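Local coordinates for protein EDTA monooxygenase (EDTA-degrading bacterium BNC1, PDB 5DQP) that probably acts as a flavin-dependent monooxygenase of the NtaA/SnaA/DszA family, using reduced FMN and molecular oxygen to break down EDTA, at residues A[33-38]-A[83-88]. Sequence-based numbering, arbitrary orientation.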
loop_
_atom_site.group_PDB
_atom_site.type_symbol
_atom_site.label_atom_id
_atom_site.label_comp_id
_atom_site.label_asym_id
_atom_site.label_seq_id
_atom_site.Cartn_x
_atom_site.Cartn_y
_atom_site.Cartn_z
ATOM N N PHE A 33 13.402 -6.874 -5.811
ATOM C CA PHE A 33 12.433 -7.397 -4.863
ATOM C C PHE A 33 12.850 -7.178 -3.415
ATOM O O PHE A 33 12.254 -7.767 -2.509
ATOM C CB PHE A 33 12.200 -8.881 -5.141
ATOM C CG PHE A 33 11.780 -9.165 -6.567
ATOM C CD1 PHE A 33 10.557 -8.706 -7.045
ATOM C CD2 PHE A 33 12.619 -9.870 -7.427
ATOM C CE1 PHE A 33 10.165 -8.955 -8.344
ATOM C CE2 PHE A 33 12.241 -10.122 -8.735
ATOM C CZ PHE A 33 11.007 -9.663 -9.192
ATOM N N ASP A 34 13.845 -6.331 -3.178
ATOM C CA ASP A 34 14.402 -6.100 -1.854
ATOM C C ASP A 34 14.100 -4.665 -1.432
ATOM O O ASP A 34 14.474 -3.718 -2.128
ATOM C CB ASP A 34 15.907 -6.363 -1.865
ATOM C CG ASP A 34 16.571 -6.058 -0.516
ATOM O OD1 ASP A 34 15.861 -5.853 0.495
ATOM O OD2 ASP A 34 17.818 -6.039 -0.460
ATOM N N LEU A 35 13.436 -4.507 -0.289
ATOM C CA LEU A 35 13.117 -3.173 0.203
ATOM C C LEU A 35 14.364 -2.290 0.275
ATOM O O LEU A 35 14.310 -1.091 -0.042
ATOM C CB LEU A 35 12.441 -3.271 1.575
ATOM C CG LEU A 35 12.151 -1.947 2.288
ATOM C CD1 LEU A 35 11.203 -1.044 1.424
ATOM C CD2 LEU A 35 11.588 -2.241 3.704
ATOM N N GLU A 36 15.498 -2.863 0.686
ATOM C CA GLU A 36 16.713 -2.064 0.831
ATOM C C GLU A 36 17.162 -1.468 -0.494
ATOM O O GLU A 36 17.775 -0.395 -0.511
ATOM C CB GLU A 36 17.828 -2.903 1.449
ATOM C CG GLU A 36 17.531 -3.351 2.889
ATOM C CD GLU A 36 17.182 -2.190 3.827
ATOM O OE1 GLU A 36 17.843 -1.122 3.730
ATOM O OE2 GLU A 36 16.248 -2.349 4.654
ATOM N N ASN A 37 16.864 -2.130 -1.613
ATOM C CA ASN A 37 17.123 -1.518 -2.911
ATOM C C ASN A 37 16.422 -0.167 -3.026
ATOM O O ASN A 37 16.968 0.774 -3.604
ATOM C CB ASN A 37 16.667 -2.458 -4.029
ATOM C CG ASN A 37 16.916 -1.895 -5.420
ATOM O OD1 ASN A 37 18.057 -1.813 -5.866
ATOM N ND2 ASN A 37 15.833 -1.539 -6.132
ATOM N N TYR A 38 15.202 -0.059 -2.513
ATOM C CA TYR A 38 14.484 1.208 -2.615
ATOM C C TYR A 38 14.872 2.166 -1.503
ATOM O O TYR A 38 14.928 3.377 -1.731
ATOM C CB TYR A 38 12.973 0.947 -2.628
ATOM C CG TYR A 38 12.645 0.013 -3.767
ATOM C CD1 TYR A 38 12.429 0.512 -5.055
ATOM C CD2 TYR A 38 12.613 -1.360 -3.573
ATOM C CE1 TYR A 38 12.181 -0.330 -6.119
ATOM C CE2 TYR A 38 12.353 -2.227 -4.626
ATOM C CZ TYR A 38 12.153 -1.700 -5.907
ATOM O OH TYR A 38 11.907 -2.542 -6.968
ATOM N N THR A 83 8.678 5.240 3.281
ATOM C CA THR A 83 8.576 6.416 4.142
ATOM C C THR A 83 8.439 6.050 5.611
ATOM O O THR A 83 8.742 6.888 6.469
ATOM C CB THR A 83 7.429 7.339 3.714
ATOM O OG1 THR A 83 6.175 6.654 3.815
ATOM C CG2 THR A 83 7.665 7.830 2.254
ATOM N N GLY A 84 8.040 4.815 5.926
ATOM C CA GLY A 84 8.176 4.354 7.297
ATOM C C GLY A 84 9.607 4.425 7.789
ATOM O O GLY A 84 9.844 4.576 8.986
ATOM N N ARG A 85 10.572 4.348 6.870
ATOM C CA ARG A 85 11.994 4.234 7.165
ATOM C C ARG A 85 12.793 5.488 6.830
ATOM O O ARG A 85 13.711 5.848 7.569
ATOM C CB ARG A 85 12.592 3.046 6.395
ATOM C CG ARG A 85 14.128 3.050 6.364
ATOM C CD ARG A 85 14.720 2.130 7.422
ATOM N NE ARG A 85 14.156 0.789 7.278
ATOM C CZ ARG A 85 14.776 -0.246 6.721
ATOM N NH1 ARG A 85 14.153 -1.414 6.639
ATOM N NH2 ARG A 85 16.017 -0.119 6.256
ATOM N N VAL A 86 12.481 6.165 5.738
ATOM C CA VAL A 86 13.229 7.329 5.270
ATOM C C VAL A 86 12.396 8.577 5.557
ATOM O O VAL A 86 11.295 8.709 5.017
ATOM C CB VAL A 86 13.550 7.206 3.776
ATOM C CG1 VAL A 86 14.441 8.350 3.316
ATOM C CG2 VAL A 86 14.199 5.826 3.484
ATOM N N PRO A 87 12.878 9.510 6.375
ATOM C CA PRO A 87 12.134 10.750 6.634
ATOM C C PRO A 87 12.267 11.762 5.497
ATOM O O PRO A 87 13.012 11.569 4.539
ATOM C CB PRO A 87 12.782 11.279 7.912
ATOM C CG PRO A 87 14.197 10.787 7.832
ATOM C CD PRO A 87 14.125 9.430 7.159
ATOM N N ASP A 88 11.474 12.836 5.604
ATOM C CA ASP A 88 11.607 14.046 4.793
ATOM C C ASP A 88 11.085 13.906 3.367
ATOM O O ASP A 88 10.218 14.663 2.939
ATOM C CB ASP A 88 13.073 14.490 4.742
ATOM C CG ASP A 88 13.602 14.926 6.102
ATOM O OD1 ASP A 88 12.866 15.598 6.869
ATOM O OD2 ASP A 88 14.766 14.603 6.394
#
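Glu36 and Arg85 join in a salt bridge that ties the first turn of helix 35-47 to the C-terminal part of helix 75-85, two neighbouring helices on the outside of the luciferase-like TIM barrel. A single carboxylate oxygen does the work: Glu36 OE2 accepts from Arg85 NH2 at 2.8 Å through its syn lone pair, and more weakly from Arg85 NH1 at 3.0 Å. Carboxylate and guanidinium planes lie 22° apart, the acid meeting the guanidinium at its edge with a slight tilt, and the arginine chain, bent at chi2 (98°) and chi3 (54°), brings its outer nitrogens to the acid. Arg85 NE, another donor of the same guanidinium, bonds to Gly84 O of the second subunit, and the reciprocal bond forms too. Beside the ion pair, Leu35 CD2 comes within 4.0 Å of Arg85 NH1. Asp34, the N-cap, spends OD1 on Glu36 N (3.0 Å), approached from above the carboxylate plane, which satisfies a backbone donor of the residue that carries the acid. A methionine in place of Arg85 would probably leave the Glu36 carboxylate without its cationic mate and Gly84 O of the second subunit without this donor. The chemistry thus implies one guanidinium serving two interfaces, helix to helix and subunit to subunit.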